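Local coordinates for extracellular solute-binding protein (Bordetella parapertussis, PDB 3PU5) that probably captures a small solute, perhaps a polyamine, outside the cytoplasmic membrane and hands it to an ABC-type importer, at residues 10-13 / 17-20; 132-137 / 165-170; 277-280 / 285-288; 193-198 / 214-219. All coordinates share one frame; numbering follows the deposited sequence.

Contact 1 of 4, residues 10-13 / 17-20; sequences VTSS and FLEN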
loop_
_atom_site.group_PDB
_atom_site.type_symbol
_atom_site.label_atom_id
_atom_site.label_comp_id
_atom_site.label_asym_id
_atom_site.label_seq_id
_atom_site.Cartn_x
_atom_site.Cartn_y
_atom_site.Cartn_z
ATOM N N VAL A 10 11.576 6.033 15.927
ATOM C CA VAL A 10 10.551 5.865 14.898
ATOM C C VAL A 10 10.552 4.415 14.444
ATOM O O VAL A 10 11.594 3.883 14.025
ATOM C CB VAL A 10 10.830 6.771 13.654
ATOM C CG1 VAL A 10 9.713 6.605 12.594
ATOM C CG2 VAL A 10 10.958 8.239 14.068
ATOM N N THR A 11 9.394 3.769 14.525
ATOM C CA THR A 11 9.321 2.366 14.143
ATOM C C THR A 11 9.533 2.222 12.647
ATOM O O THR A 11 9.267 3.145 11.872
ATOM C CB THR A 11 7.976 1.727 14.518
ATOM O OG1 THR A 11 6.936 2.273 13.698
ATOM C CG2 THR A 11 7.654 1.974 15.978
ATOM N N SER A 12 10.018 1.054 12.255
ATOM C CA SER A 12 10.114 0.697 10.858
ATOM C C SER A 12 10.123 -0.824 10.739
ATOM O O SER A 12 10.035 -1.538 11.747
ATOM C CB SER A 12 11.364 1.314 10.228
ATOM O OG SER A 12 11.243 1.347 8.820
ATOM N N SER A 13 10.226 -1.324 9.512
ATOM C CA SER A 13 10.117 -2.756 9.283
ATOM C C SER A 13 11.491 -3.408 9.188
ATOM O O SER A 13 12.027 -3.905 10.181
ATOM C CB SER A 13 9.306 -3.032 8.011
ATOM O OG SER A 13 9.757 -2.232 6.928
ATOM N N PHE A 17 13.131 -1.252 2.623
ATOM C CA PHE A 17 12.201 -0.212 3.052
ATOM C C PHE A 17 12.865 0.612 4.145
ATOM O O PHE A 17 12.970 1.830 4.033
ATOM C CB PHE A 17 10.905 -0.841 3.567
ATOM C CG PHE A 17 9.851 0.161 3.980
ATOM C CD1 PHE A 17 9.826 0.667 5.273
ATOM C CD2 PHE A 17 8.868 0.573 3.082
ATOM C CE1 PHE A 17 8.857 1.569 5.663
ATOM C CE2 PHE A 17 7.881 1.476 3.470
ATOM C CZ PHE A 17 7.885 1.981 4.761
ATOM N N LEU A 18 13.320 -0.066 5.199
ATOM C CA LEU A 18 13.957 0.600 6.332
ATOM C C LEU A 18 15.221 1.380 5.928
ATOM O O LEU A 18 15.457 2.492 6.406
ATOM C CB LEU A 18 14.273 -0.414 7.445
ATOM C CG LEU A 18 14.717 0.174 8.788
ATOM C CD1 LEU A 18 14.414 -0.784 9.943
ATOM C CD2 LEU A 18 16.189 0.550 8.780
ATOM N N GLU A 19 16.031 0.785 5.060
ATOM C CA GLU A 19 17.252 1.430 4.593
ATOM C C GLU A 19 16.904 2.725 3.880
ATOM O O GLU A 19 17.618 3.730 3.989
ATOM C CB GLU A 19 18.000 0.511 3.631
ATOM C CG GLU A 19 18.452 -0.796 4.256
ATOM C CD GLU A 19 19.024 -1.764 3.229
ATOM O OE1 GLU A 19 18.976 -1.453 2.011
ATOM O OE2 GLU A 19 19.521 -2.837 3.649
ATOM N N ASN A 20 15.801 2.696 3.140
ATOM C CA ASN A 20 15.410 3.874 2.387
ATOM C C ASN A 20 14.732 4.942 3.223
ATOM O O ASN A 20 14.899 6.119 2.953
ATOM C CB ASN A 20 14.619 3.495 1.140
ATOM C CG ASN A 20 15.532 3.014 0.027
ATOM O OD1 ASN A 20 16.140 3.823 -0.670
ATOM N ND2 ASN A 20 15.658 1.699 -0.121
#
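With chi1 at -161°, the hydroxyl of S12 swings opposite its own main-chain nitrogen and leans toward the helix, while S13, at chi1 48°, lodges OG between its N and its carbonyl carbon and so turns it to F17. The two serines share the work of meeting the first turn of the helix that follows. S12 OG lies 3.7 Å from L18 CG, and S12 CB is equally close to L18 CD1, so the small side chain rests against the branch of the leucine. The same OG stands at the rim of the F17 ring, in its plane, 3.9 Å from CD1. S13 OG comes nearer, 3.3 Å from F17 CD1, but approaches obliquely. These are packing contacts of hydroxyl oxygens with carbon, and the backbones come closest at S13 and L18, whose CA atoms are 5.9 Å apart. Beyond the pair, L18 continues onto L39 and P41 of strand 36-41, and F17 meets the ring of F271 edge-to-face. Main-chain bonds from V10 and S12 to strand 36-41 fix the strand side. The short turn thus joins strand 7-12 to helix 15-33, the first half of a beta-alpha-beta unit completed by the parallel strand 36-41, an element characteristic of the lobes of periplasmic-binding-protein folds.

Contact 2 of 4, residues 132-137 / 165-170; sequences FVERTV and KIYGSG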
loop_
_atom_site.group_PDB
_atom_site.type_symbol
_atom_site.label_atom_id
_atom_site.label_comp_id
_atom_site.label_asym_id
_atom_site.label_seq_id
_atom_site.Cartn_x
_atom_site.Cartn_y
_atom_site.Cartn_z
ATOM N N PHE A 132 -10.288 -7.073 -17.911
ATOM C CA PHE A 132 -9.551 -8.202 -17.349
ATOM C C PHE A 132 -10.483 -9.349 -16.952
ATOM O O PHE A 132 -10.259 -10.507 -17.311
ATOM C CB PHE A 132 -8.746 -7.729 -16.132
ATOM C CG PHE A 132 -8.106 -8.845 -15.353
ATOM C CD1 PHE A 132 -7.309 -9.779 -15.987
ATOM C CD2 PHE A 132 -8.295 -8.948 -13.979
ATOM C CE1 PHE A 132 -6.712 -10.810 -15.263
ATOM C CE2 PHE A 132 -7.700 -9.976 -13.251
ATOM C CZ PHE A 132 -6.906 -10.905 -13.896
ATOM N N VAL A 133 -11.527 -9.025 -16.197
ATOM C CA VAL A 133 -12.490 -10.036 -15.763
ATOM C C VAL A 133 -13.232 -10.690 -16.937
ATOM O O VAL A 133 -13.250 -11.910 -17.071
ATOM C CB VAL A 133 -13.525 -9.451 -14.769
ATOM C CG1 VAL A 133 -14.620 -10.480 -14.465
ATOM C CG2 VAL A 133 -12.840 -8.992 -13.497
ATOM N N GLU A 134 -13.835 -9.875 -17.788
ATOM C CA GLU A 134 -14.702 -10.400 -18.833
ATOM C C GLU A 134 -13.915 -11.176 -19.877
ATOM O O GLU A 134 -14.390 -12.183 -20.377
ATOM C CB GLU A 134 -15.507 -9.279 -19.493
ATOM C CG GLU A 134 -16.443 -8.549 -18.548
ATOM C CD GLU A 134 -17.441 -9.466 -17.851
ATOM O OE1 GLU A 134 -17.798 -10.528 -18.413
ATOM O OE2 GLU A 134 -17.876 -9.118 -16.731
ATOM N N ARG A 135 -12.712 -10.713 -20.206
ATOM C CA ARG A 135 -11.869 -11.445 -21.144
ATOM C C ARG A 135 -11.364 -12.759 -20.525
ATOM O O ARG A 135 -11.255 -13.784 -21.213
ATOM C CB ARG A 135 -10.722 -10.566 -21.671
ATOM C CG ARG A 135 -11.187 -9.486 -22.659
ATOM C CD ARG A 135 -10.033 -8.615 -23.170
ATOM N NE ARG A 135 -9.090 -9.357 -24.005
ATOM C CZ ARG A 135 -7.967 -8.846 -24.510
ATOM N NH1 ARG A 135 -7.647 -7.580 -24.267
ATOM N NH2 ARG A 135 -7.166 -9.596 -25.261
ATOM N N THR A 136 -11.067 -12.740 -19.227
ATOM C CA THR A 136 -10.697 -13.984 -18.546
ATOM C C THR A 136 -11.825 -15.017 -18.645
ATOM O O THR A 136 -11.611 -16.162 -19.036
ATOM C CB THR A 136 -10.374 -13.742 -17.063
ATOM O OG1 THR A 136 -9.193 -12.941 -16.966
ATOM C CG2 THR A 136 -10.154 -15.073 -16.335
ATOM N N VAL A 137 -13.028 -14.591 -18.279
ATOM C CA VAL A 137 -14.214 -15.444 -18.280
ATOM C C VAL A 137 -14.557 -15.961 -19.698
ATOM O O VAL A 137 -15.049 -17.083 -19.857
ATOM C CB VAL A 137 -15.410 -14.678 -17.634
ATOM C CG1 VAL A 137 -16.692 -15.485 -17.689
ATOM C CG2 VAL A 137 -15.059 -14.290 -16.191
ATOM N N LYS A 165 -17.341 -3.381 -6.015
ATOM C CA LYS A 165 -17.759 -2.047 -6.447
ATOM C C LYS A 165 -18.189 -2.020 -7.921
ATOM O O LYS A 165 -19.192 -1.404 -8.270
ATOM C CB LYS A 165 -16.636 -1.041 -6.217
ATOM C CG LYS A 165 -17.017 0.408 -6.505
ATOM C CD LYS A 165 -15.854 1.331 -6.149
ATOM C CE LYS A 165 -15.916 2.671 -6.880
ATOM N NZ LYS A 165 -14.647 3.452 -6.697
ATOM N N ILE A 166 -17.426 -2.689 -8.780
ATOM C CA ILE A 166 -17.726 -2.695 -10.212
ATOM C C ILE A 166 -18.976 -3.515 -10.539
ATOM O O ILE A 166 -19.829 -3.081 -11.314
ATOM C CB ILE A 166 -16.536 -3.224 -11.033
ATOM C CG1 ILE A 166 -15.341 -2.275 -10.907
ATOM C CG2 ILE A 166 -16.937 -3.416 -12.497
ATOM C CD1 ILE A 166 -13.998 -2.924 -11.284
ATOM N N TYR A 167 -19.082 -4.687 -9.929
ATOM C CA TYR A 167 -20.154 -5.631 -10.237
ATOM C C TYR A 167 -21.278 -5.691 -9.199
ATOM O O TYR A 167 -22.293 -6.355 -9.422
ATOM C CB TYR A 167 -19.571 -7.034 -10.427
ATOM C CG TYR A 167 -18.747 -7.188 -11.686
ATOM C CD1 TYR A 167 -19.361 -7.350 -12.928
ATOM C CD2 TYR A 167 -17.356 -7.169 -11.637
ATOM C CE1 TYR A 167 -18.611 -7.490 -14.086
ATOM C CE2 TYR A 167 -16.602 -7.304 -12.783
ATOM C CZ TYR A 167 -17.231 -7.469 -14.003
ATOM O OH TYR A 167 -16.478 -7.610 -15.139
ATOM N N GLY A 168 -21.096 -5.018 -8.068
ATOM C CA GLY A 168 -22.068 -5.065 -6.993
ATOM C C GLY A 168 -22.397 -3.686 -6.449
ATOM O O GLY A 168 -22.319 -2.691 -7.163
ATOM N N SER A 169 -22.748 -3.631 -5.171
ATOM C CA SER A 169 -23.210 -2.399 -4.544
ATOM C C SER A 169 -22.095 -1.590 -3.886
ATOM O O SER A 169 -22.357 -0.534 -3.314
ATOM C CB SER A 169 -24.281 -2.712 -3.502
ATOM O OG SER A 169 -23.758 -3.541 -2.479
ATOM N N GLY A 170 -20.861 -2.086 -3.951
ATOM C CA GLY A 170 -19.728 -1.357 -3.406
ATOM C C GLY A 170 -18.660 -2.245 -2.803
ATOM O O GLY A 170 -18.735 -3.465 -2.908
#
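Y167 and E134 reach for each other from opposite directions, and the phenol OH meets the carboxylate between the two helices. The ring and carboxylate planes are turned 57° apart. E134 bends at its second torsion (chi2 -57°), which folds the carboxylate back toward the tyrosine although its CB points neither at nor away from the other helix. Y167 OH donates to E134 OE2 over 2.6 Å, arriving on the anti side of the oxygen and 23° out of the carboxylate plane. V133 also comes from the direction opposite to the tyrosine: its CG1 lies 3.5 Å from Y167 OH and 4.0 Å from Y167 CZ, an oblique approach that packs a methyl beside the polar bond. Within segment 165-170, I166 CG2 lies over one face of the phenol ring, 3.8 Å above its plane and offset toward the rim. Helix 174-184 adjoins the pair through T180, which touches both V133 and Y167. Helices 129-138 and 156-167 are therefore joined near the end of the latter, G168 being the first residue to leave helical geometry. The glutamate's other oxygen, OE1, forms a salt bridge with R183; with an arginine at one oxygen and a phenol among the partners of the other, the carboxylate would be expected to be ionised.

Contact 3 of 4, residues 277-280 / 285-288; sequences YGAV and QYSE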
loop_
_atom_site.group_PDB
_atom_site.type_symbol
_atom_site.label_atom_id
_atom_site.label_comp_id
_atom_site.label_asym_id
_atom_site.label_seq_id
_atom_site.Cartn_x
_atom_site.Cartn_y
_atom_site.Cartn_z
ATOM N N TYR A 277 7.463 3.955 -5.293
ATOM C CA TYR A 277 6.173 4.158 -4.644
ATOM C C TYR A 277 5.547 5.462 -5.122
ATOM O O TYR A 277 6.229 6.323 -5.697
ATOM C CB TYR A 277 6.336 4.277 -3.128
ATOM C CG TYR A 277 6.715 3.011 -2.388
ATOM C CD1 TYR A 277 6.452 1.749 -2.913
ATOM C CD2 TYR A 277 7.310 3.086 -1.139
ATOM C CE1 TYR A 277 6.791 0.596 -2.211
ATOM C CE2 TYR A 277 7.652 1.947 -0.436
ATOM C CZ TYR A 277 7.388 0.710 -0.968
ATOM O OH TYR A 277 7.731 -0.410 -0.243
ATOM N N GLY A 278 4.249 5.612 -4.852
ATOM C CA GLY A 278 3.566 6.871 -5.055
ATOM C C GLY A 278 3.602 7.721 -3.797
ATOM O O GLY A 278 3.406 7.207 -2.698
ATOM N N ALA A 279 3.846 9.022 -3.967
ATOM C CA ALA A 279 3.888 9.968 -2.855
ATOM C C ALA A 279 2.490 10.426 -2.482
ATOM O O ALA A 279 1.635 10.611 -3.355
ATOM C CB ALA A 279 4.734 11.170 -3.218
ATOM N N VAL A 280 2.264 10.627 -1.188
ATOM C CA VAL A 280 0.975 11.119 -0.707
ATOM C C VAL A 280 0.917 12.652 -0.675
ATOM O O VAL A 280 -0.117 13.237 -0.372
ATOM C CB VAL A 280 0.638 10.557 0.688
ATOM C CG1 VAL A 280 0.578 9.026 0.643
ATOM C CG2 VAL A 280 1.670 11.026 1.712
ATOM N N GLN A 285 6.606 16.083 -7.982
ATOM C CA GLN A 285 6.668 15.896 -9.425
ATOM C C GLN A 285 7.784 14.906 -9.717
ATOM O O GLN A 285 8.898 15.040 -9.206
ATOM C CB GLN A 285 6.897 17.239 -10.129
ATOM C CG GLN A 285 5.921 18.331 -9.638
ATOM C CD GLN A 285 5.853 19.554 -10.551
ATOM O OE1 GLN A 285 6.178 19.479 -11.736
ATOM N NE2 GLN A 285 5.418 20.685 -9.999
ATOM N N TYR A 286 7.472 13.897 -10.515
ATOM C CA TYR A 286 8.356 12.740 -10.658
ATOM C C TYR A 286 9.357 12.875 -11.789
ATOM O O TYR A 286 9.124 13.585 -12.772
ATOM C CB TYR A 286 7.537 11.468 -10.862
ATOM C CG TYR A 286 6.666 11.121 -9.677
ATOM C CD1 TYR A 286 7.191 10.454 -8.580
ATOM C CD2 TYR A 286 5.320 11.463 -9.655
ATOM C CE1 TYR A 286 6.404 10.141 -7.492
ATOM C CE2 TYR A 286 4.523 11.150 -8.571
ATOM C CZ TYR A 286 5.079 10.499 -7.493
ATOM O OH TYR A 286 4.290 10.176 -6.418
ATOM N N SER A 287 10.467 12.161 -11.642
ATOM C CA SER A 287 11.459 12.043 -12.692
ATOM C C SER A 287 10.859 11.291 -13.864
ATOM O O SER A 287 9.740 10.770 -13.794
ATOM C CB SER A 287 12.657 11.245 -12.183
ATOM O OG SER A 287 12.355 9.853 -12.198
ATOM N N GLU A 288 11.642 11.208 -14.929
ATOM C CA GLU A 288 11.251 10.520 -16.151
ATOM C C GLU A 288 11.024 9.033 -15.915
ATOM O O GLU A 288 10.274 8.397 -16.639
ATOM C CB GLU A 288 12.332 10.704 -17.223
ATOM C CG GLU A 288 12.415 12.110 -17.784
ATOM C CD GLU A 288 11.281 12.423 -18.745
ATOM O OE1 GLU A 288 10.832 11.505 -19.469
ATOM O OE2 GLU A 288 10.841 13.593 -18.782
HETATM O O HOH W 1 2.049 11.337 -6.034
#
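Segment 285-288 passes Q285 before it meets A279 through the hydroxyl end of Y286; even the closest pair of CA atoms, A279 and Q285, is 9.3 Å apart. The gap between the backbones is spanned by the side chain of the next residue, Y286. Its first torsion sets CG opposite the carbonyl carbon (chi1 -64°) and directs the ring at the other segment. Y286 OH accepts the A279 amide hydrogen at 2.7 Å from A279 N, in a nearly straight bond with an angle of 172° at the hydrogen. Y286 OH is also 3.4 Å from A279 CB and 3.6 Å from G278 CA, close against both residues. Both segments belong to the irregular connection between helices 265-275 and 305-322, and the phenol ties two parts of this loop together without any strand pairing. A water in the plane of the ring, at its edge, completes the link: it lies 2.6 Å from Y286 OH and donates to A279 O at 2.8 Å. Thus the hydroxyl serves both the N-H and, through the water, the C=O of one residue. Y286 also touches E273 of helix 265-275, and the next residue, S287, gives its backbone N-H to the carboxylate of that same glutamate.

Contact 4 of 4, residues 193-198 / 214-219; sequences TAFNDP and DGRTFI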
loop_
_atom_site.group_PDB
_atom_site.type_symbol
_atom_site.label_atom_id
_atom_site.label_comp_id
_atom_site.label_asym_id
_atom_site.label_seq_id
_atom_site.Cartn_x
_atom_site.Cartn_y
_atom_site.Cartn_z
ATOM N N THR A 193 0.937 -16.391 -3.315
ATOM C CA THR A 193 1.049 -16.192 -1.883
ATOM C C THR A 193 2.141 -15.197 -1.485
ATOM O O THR A 193 2.334 -14.943 -0.305
ATOM C CB THR A 193 1.348 -17.526 -1.171
ATOM O OG1 THR A 193 2.566 -18.064 -1.689
ATOM C CG2 THR A 193 0.227 -18.527 -1.385
ATOM N N ALA A 194 2.865 -14.645 -2.453
ATOM C CA ALA A 194 3.889 -13.651 -2.132
ATOM C C ALA A 194 3.872 -12.457 -3.091
ATOM O O ALA A 194 3.469 -12.583 -4.249
ATOM C CB ALA A 194 5.266 -14.289 -2.104
ATOM N N PHE A 195 4.320 -11.304 -2.600
ATOM C CA PHE A 195 4.349 -10.063 -3.385
ATOM C C PHE A 195 5.153 -10.156 -4.686
ATOM O O PHE A 195 4.822 -9.509 -5.679
ATOM C CB PHE A 195 4.881 -8.919 -2.525
ATOM C CG PHE A 195 3.904 -8.441 -1.492
ATOM C CD1 PHE A 195 2.696 -7.869 -1.873
ATOM C CD2 PHE A 195 4.187 -8.561 -0.142
ATOM C CE1 PHE A 195 1.792 -7.427 -0.921
ATOM C CE2 PHE A 195 3.284 -8.120 0.817
ATOM C CZ PHE A 195 2.089 -7.551 0.427
ATOM N N ASN A 196 6.202 -10.966 -4.673
ATOM C CA ASN A 196 7.088 -11.102 -5.823
ATOM C C ASN A 196 6.530 -12.066 -6.873
ATOM O O ASN A 196 7.067 -12.176 -7.970
ATOM C CB ASN A 196 8.473 -11.558 -5.345
ATOM C CG ASN A 196 9.498 -11.606 -6.456
ATOM O OD1 ASN A 196 9.731 -10.618 -7.160
ATOM N ND2 ASN A 196 10.138 -12.760 -6.610
ATOM N N ASP A 197 5.434 -12.742 -6.539
ATOM C CA ASP A 197 4.874 -13.774 -7.411
ATOM C C ASP A 197 4.419 -13.298 -8.809
ATOM O O ASP A 197 4.723 -13.945 -9.807
ATOM C CB ASP A 197 3.747 -14.548 -6.699
ATOM C CG ASP A 197 4.270 -15.530 -5.645
ATOM O OD1 ASP A 197 5.486 -15.778 -5.617
ATOM O OD2 ASP A 197 3.462 -16.061 -4.847
ATOM N N PRO A 198 3.664 -12.187 -8.894
ATOM C CA PRO A 198 3.288 -11.781 -10.258
ATOM C C PRO A 198 4.480 -11.620 -11.215
ATOM O O PRO A 198 4.422 -12.083 -12.354
ATOM C CB PRO A 198 2.588 -10.435 -10.039
ATOM C CG PRO A 198 1.950 -10.581 -8.682
ATOM C CD PRO A 198 2.953 -11.400 -7.867
ATOM N N ASP A 214 2.486 -1.842 -9.088
ATOM C CA ASP A 214 3.078 -0.919 -10.054
ATOM C C ASP A 214 4.603 -0.893 -9.962
ATOM O O ASP A 214 5.282 -1.170 -10.946
ATOM C CB ASP A 214 2.471 0.498 -9.988
ATOM C CG ASP A 214 2.571 1.145 -8.602
ATOM O OD1 ASP A 214 2.624 0.441 -7.564
ATOM O OD2 ASP A 214 2.580 2.388 -8.554
ATOM N N GLY A 215 5.138 -0.581 -8.784
ATOM C CA GLY A 215 6.579 -0.464 -8.621
ATOM C C GLY A 215 7.331 -1.737 -8.973
ATOM O O GLY A 215 8.292 -1.723 -9.746
ATOM N N ARG A 216 6.891 -2.848 -8.392
ATOM C CA ARG A 216 7.512 -4.136 -8.654
ATOM C C ARG A 216 7.528 -4.458 -10.142
ATOM O O ARG A 216 8.534 -4.937 -10.672
ATOM C CB ARG A 216 6.791 -5.225 -7.870
ATOM C CG ARG A 216 7.092 -5.147 -6.389
ATOM C CD ARG A 216 6.389 -6.224 -5.608
ATOM N NE ARG A 216 7.280 -6.767 -4.592
ATOM C CZ ARG A 216 7.173 -6.546 -3.291
ATOM N NH1 ARG A 216 6.193 -5.786 -2.818
ATOM N NH2 ARG A 216 8.048 -7.093 -2.460
ATOM N N THR A 217 6.413 -4.184 -10.817
ATOM C CA THR A 217 6.305 -4.491 -12.235
ATOM C C THR A 217 7.195 -3.542 -13.051
ATOM O O THR A 217 7.810 -3.966 -14.039
ATOM C CB THR A 217 4.840 -4.432 -12.726
ATOM O OG1 THR A 217 4.010 -5.243 -11.882
ATOM C CG2 THR A 217 4.734 -4.947 -14.150
ATOM N N PHE A 218 7.287 -2.275 -12.628
ATOM C CA PHE A 218 8.126 -1.296 -13.333
ATOM C C PHE A 218 9.583 -1.749 -13.311
ATOM O O PHE A 218 10.275 -1.696 -14.324
ATOM C CB PHE A 218 8.027 0.117 -12.725
ATOM C CG PHE A 218 6.645 0.736 -12.782
ATOM C CD1 PHE A 218 5.719 0.341 -13.723
ATOM C CD2 PHE A 218 6.300 1.754 -11.899
ATOM C CE1 PHE A 218 4.465 0.927 -13.774
ATOM C CE2 PHE A 218 5.052 2.344 -11.933
ATOM C CZ PHE A 218 4.129 1.933 -12.874
ATOM N N ILE A 219 10.038 -2.197 -12.146
ATOM C CA ILE A 219 11.400 -2.697 -11.992
ATOM C C ILE A 219 11.666 -3.854 -12.956
ATOM O O ILE A 219 12.683 -3.870 -13.654
ATOM C CB ILE A 219 11.671 -3.114 -10.537
ATOM C CG1 ILE A 219 11.565 -1.883 -9.624
ATOM C CG2 ILE A 219 13.049 -3.784 -10.407
ATOM C CD1 ILE A 219 11.581 -2.199 -8.139
#
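D197 OD2 takes two backbone N-H groups at once, and this double grip shapes the loop that carries F195 to R216. A194 N donates at 2.8 Å to D197 OD2, from well above the carboxylate plane (62° out of it), whereas T193 N donates at 3.0 Å to D197 OD2 nearly along the line of its C-O bond. The intervening chain forms a type I beta turn from A194 to D197, with D197 N bonded back to A194 O. F195 stands in this turn, and its CB rather than its ring makes the closest approach to the arginine. F195 CB lies 3.3 Å above the guanidinium plane, over its centre, and 3.4 Å from R216 CZ. The turn leads directly into helix 197-204, while R216 projects from the first turn of helix 214-223, so the contact joins the starts of two successive helices linked through strand 209-213. R216 bends at its third torsion (chi3 139°), laying the flat head beneath F195. The phenyl ring and the guanidinium are nearly parallel, 11° apart, but the ring is displaced, F195 CG lying 3.7 Å from R216 NH1 in an oblique approach. R216 CD meets the backbone as well, 3.6 Å from F195 O. F195 also meets the ring of W213, immediately before helix 214-223, edge-to-face.

Contacts 1 and 3 touch directly: F17 CD2 of contact 1 packs 3.6 Å from Y277 OH of contact 3, although their centres are 19 Å apart. Helix 265-275 further connects them, since F271 meets F17 while E273 engages Y286. Contact 4 comes within about 5 Å of contact 3 and about 10 Å of contact 2, nearest atoms, without touching either. Contacts 1 and 2, with centres 36 Å apart, lie on opposite sides of the chain's centre, consistent with the two-lobed build of solute-binding proteins. In such proteins the ligand usually binds between the lobes; none of these contacts includes a bound solute.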